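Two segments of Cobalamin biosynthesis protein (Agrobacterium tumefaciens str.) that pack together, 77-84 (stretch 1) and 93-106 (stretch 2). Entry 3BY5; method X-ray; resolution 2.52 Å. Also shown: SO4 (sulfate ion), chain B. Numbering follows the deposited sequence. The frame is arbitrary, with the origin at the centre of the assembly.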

# COMPACT_ATOMS: atom_id res chain seq x y z
N ALA A 77 -9.67 -4.61 12.49
CA ALA A 77 -9.49 -6.06 12.54
C ALA A 77 -8.20 -6.45 13.24
O ALA A 77 -8.22 -7.30 14.13
CB ALA A 77 -9.53 -6.64 11.14
N VAL A 78 -7.10 -5.81 12.84
CA VAL A 78 -5.76 -6.04 13.39
C VAL A 78 -5.69 -5.70 14.88
O VAL A 78 -5.19 -6.49 15.68
CB VAL A 78 -4.70 -5.26 12.57
CG1 VAL A 78 -3.38 -5.13 13.31
CG2 VAL A 78 -4.47 -5.96 11.26
N ALA A 79 -6.24 -4.54 15.23
CA ALA A 79 -6.33 -4.11 16.63
C ALA A 79 -7.13 -5.09 17.48
O ALA A 79 -6.73 -5.38 18.61
CB ALA A 79 -6.91 -2.72 16.72
N ALA A 80 -8.23 -5.59 16.93
CA ALA A 80 -9.06 -6.60 17.59
C ALA A 80 -8.31 -7.91 17.79
O ALA A 80 -8.33 -8.46 18.88
CB ALA A 80 -10.34 -6.84 16.80
N GLU A 81 -7.63 -8.39 16.75
CA GLU A 81 -6.80 -9.61 16.80
C GLU A 81 -5.70 -9.56 17.87
O GLU A 81 -5.46 -10.55 18.57
CB GLU A 81 -6.17 -9.90 15.44
CG GLU A 81 -7.13 -10.47 14.40
CD GLU A 81 -6.71 -10.17 12.96
OE1 GLU A 81 -7.60 -10.02 12.10
OE2 GLU A 81 -5.49 -10.08 12.68
N THR A 82 -5.05 -8.40 18.00
CA THR A 82 -3.93 -8.24 18.93
C THR A 82 -4.38 -8.13 20.38
O THR A 82 -3.56 -8.18 21.29
CB THR A 82 -3.07 -7.01 18.57
OG1 THR A 82 -3.90 -5.85 18.43
CG2 THR A 82 -2.31 -7.24 17.27
N MSE A 83 -5.69 -8.00 20.59
CA MSE A 83 -6.26 -7.93 21.93
C MSE A 83 -6.96 -9.22 22.34
O MSE A 83 -7.39 -9.36 23.49
CB MSE A 83 -7.23 -6.76 22.02
CG MSE A 83 -6.55 -5.41 22.00
SE MSE A 83 -7.82 -3.97 21.79
CE MSE A 83 -8.71 -4.08 23.53
N THR A 84 -7.07 -10.15 21.40
CA THR A 84 -7.72 -11.43 21.65
C THR A 84 -6.70 -12.56 21.79
O THR A 84 -6.39 -12.97 22.91
CB THR A 84 -8.79 -11.79 20.58
OG1 THR A 84 -8.19 -11.83 19.29
CG2 THR A 84 -9.93 -10.78 20.58
N SER A 93 0.82 -3.25 26.71
CA SER A 93 -0.48 -3.75 27.17
C SER A 93 -1.67 -3.23 26.36
O SER A 93 -1.75 -2.05 26.05
CB SER A 93 -0.67 -3.43 28.66
OG SER A 93 0.33 -4.04 29.45
N GLY A 94 -2.58 -4.14 26.03
CA GLY A 94 -3.88 -3.78 25.48
C GLY A 94 -3.93 -3.49 23.99
O GLY A 94 -3.53 -4.32 23.17
N SER A 95 -4.41 -2.29 23.66
CA SER A 95 -4.68 -1.87 22.29
C SER A 95 -3.45 -1.31 21.60
O SER A 95 -2.71 -0.53 22.21
CB SER A 95 -5.78 -0.81 22.27
OG SER A 95 -6.04 -0.35 20.96
N PRO A 96 -3.23 -1.67 20.32
CA PRO A 96 -2.13 -1.05 19.58
C PRO A 96 -2.48 0.37 19.18
O PRO A 96 -3.66 0.73 19.08
CB PRO A 96 -2.00 -1.94 18.35
CG PRO A 96 -3.34 -2.50 18.14
CD PRO A 96 -3.95 -2.66 19.50
N SER A 97 -1.46 1.19 18.95
CA SER A 97 -1.67 2.52 18.41
C SER A 97 -1.98 2.42 16.92
O SER A 97 -1.79 1.37 16.30
CB SER A 97 -0.47 3.41 18.68
OG SER A 97 0.62 3.12 17.82
N VAL A 98 -2.45 3.53 16.36
CA VAL A 98 -2.85 3.60 14.96
C VAL A 98 -1.70 3.21 14.01
O VAL A 98 -1.90 2.43 13.08
CB VAL A 98 -3.41 5.00 14.63
CG1 VAL A 98 -4.11 4.99 13.30
CG2 VAL A 98 -4.39 5.44 15.70
N SER A 99 -0.50 3.74 14.29
CA SER A 99 0.71 3.41 13.52
C SER A 99 1.14 1.96 13.70
O SER A 99 1.65 1.35 12.76
CB SER A 99 1.87 4.31 13.92
OG SER A 99 1.45 5.65 14.06
N GLU A 100 0.96 1.43 14.91
CA GLU A 100 1.32 0.06 15.22
C GLU A 100 0.41 -0.90 14.46
O GLU A 100 0.88 -1.85 13.84
CB GLU A 100 1.24 -0.20 16.73
CG GLU A 100 2.41 0.37 17.52
CD GLU A 100 2.19 0.36 19.04
OE1 GLU A 100 1.03 0.19 19.48
OE2 GLU A 100 3.17 0.54 19.79
N ALA A 101 -0.89 -0.61 14.48
CA ALA A 101 -1.89 -1.40 13.77
C ALA A 101 -1.75 -1.32 12.24
O ALA A 101 -2.12 -2.26 11.55
CB ALA A 101 -3.29 -0.98 14.20
N ALA A 102 -1.23 -0.20 11.74
CA ALA A 102 -0.95 -0.02 10.30
C ALA A 102 0.24 -0.84 9.84
O ALA A 102 0.17 -1.48 8.79
CB ALA A 102 -0.74 1.44 9.97
N ALA A 103 1.31 -0.82 10.62
CA ALA A 103 2.52 -1.61 10.36
C ALA A 103 2.25 -3.10 10.43
O ALA A 103 2.77 -3.85 9.61
CB ALA A 103 3.62 -1.24 11.33
N LEU A 104 1.42 -3.52 11.39
CA LEU A 104 1.08 -4.92 11.57
C LEU A 104 0.15 -5.42 10.48
O LEU A 104 0.24 -6.57 10.08
CB LEU A 104 0.44 -5.16 12.94
CG LEU A 104 1.36 -5.16 14.17
CD1 LEU A 104 0.54 -5.37 15.43
CD2 LEU A 104 2.46 -6.21 14.06
N ALA A 105 -0.74 -4.55 10.01
CA ALA A 105 -1.67 -4.90 8.93
C ALA A 105 -0.93 -5.12 7.62
O ALA A 105 -1.21 -6.08 6.91
CB ALA A 105 -2.71 -3.83 8.76
N ALA A 106 0.01 -4.23 7.32
CA ALA A 106 0.79 -4.32 6.10
C ALA A 106 1.78 -5.47 6.14
O ALA A 106 2.07 -6.07 5.12
CB ALA A 106 1.51 -3.02 5.85
S SO4 B . 0.30 6.86 16.80
O1 SO4 B . -0.26 6.99 15.45
O2 SO4 B . 1.20 5.72 16.86
O3 SO4 B . 1.05 8.07 17.13
O4 SO4 B . -0.78 6.69 17.76

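This is a small, apolar packing contact in which a helix packs nearly at right angles to a second helix and also against the loop that leads into it, with no hydrogen bond between the two stretches. The helix axes cross at 94° and come within 9.3 Å of each other. Together the two sides bury 373 Å².

Val78 is the centre of the helix-helix part. It is buried, and its CA-to-CB bond points toward the other stretch. With chi1 in t, its two methyl groups reach different neighbours. Val78 CG1 lies 3.8 Å from Leu104 CB and 3.6 Å from Ala101 O. Val78 CG2 lies 3.7 Å from Ala105 CB. Ala79 and Ala101 are both small where the backbones come near: Ala79 CA and Ala101 CA are 5.9 Å apart. The methyl of Ala105 also fits against Val78.

Pro96 carries the contact into the loop. Its ring is buried, and Pro96 CG sits 3.8 Å from Ala79 CB. Pro96 CD is 3.4 Å from Thr82 OG1. The Thr82 hydroxyl also lies near carbonyl oxygens of the preceding turn: Thr82 OG1 is 2.9 Å from Ala79 O and 3.1 Å from Val78 O. Its methyl group serves the apolar side, with Thr82 CG2 3.9 Å from Leu104 CD1.

Met83, a selenomethionine, covers the more exposed end. Its CG is 3.4 Å from Gly94 O, and its SE is 3.8 Å from Ser95 CB. Gly94 has a positive phi of 82°, which favours glycine.

The second helix is capped at its start. Ser97 N donates to Glu100 OE1 at 2.7 Å, and Glu100 N returns a weak capping bond to Ser97 OG at 3.4 Å. Neither residue touches stretch 1. A sulfate accepts from Ser97 OG (to O2, 2.8 Å) and Ser99 OG (to O1, 2.6 Å).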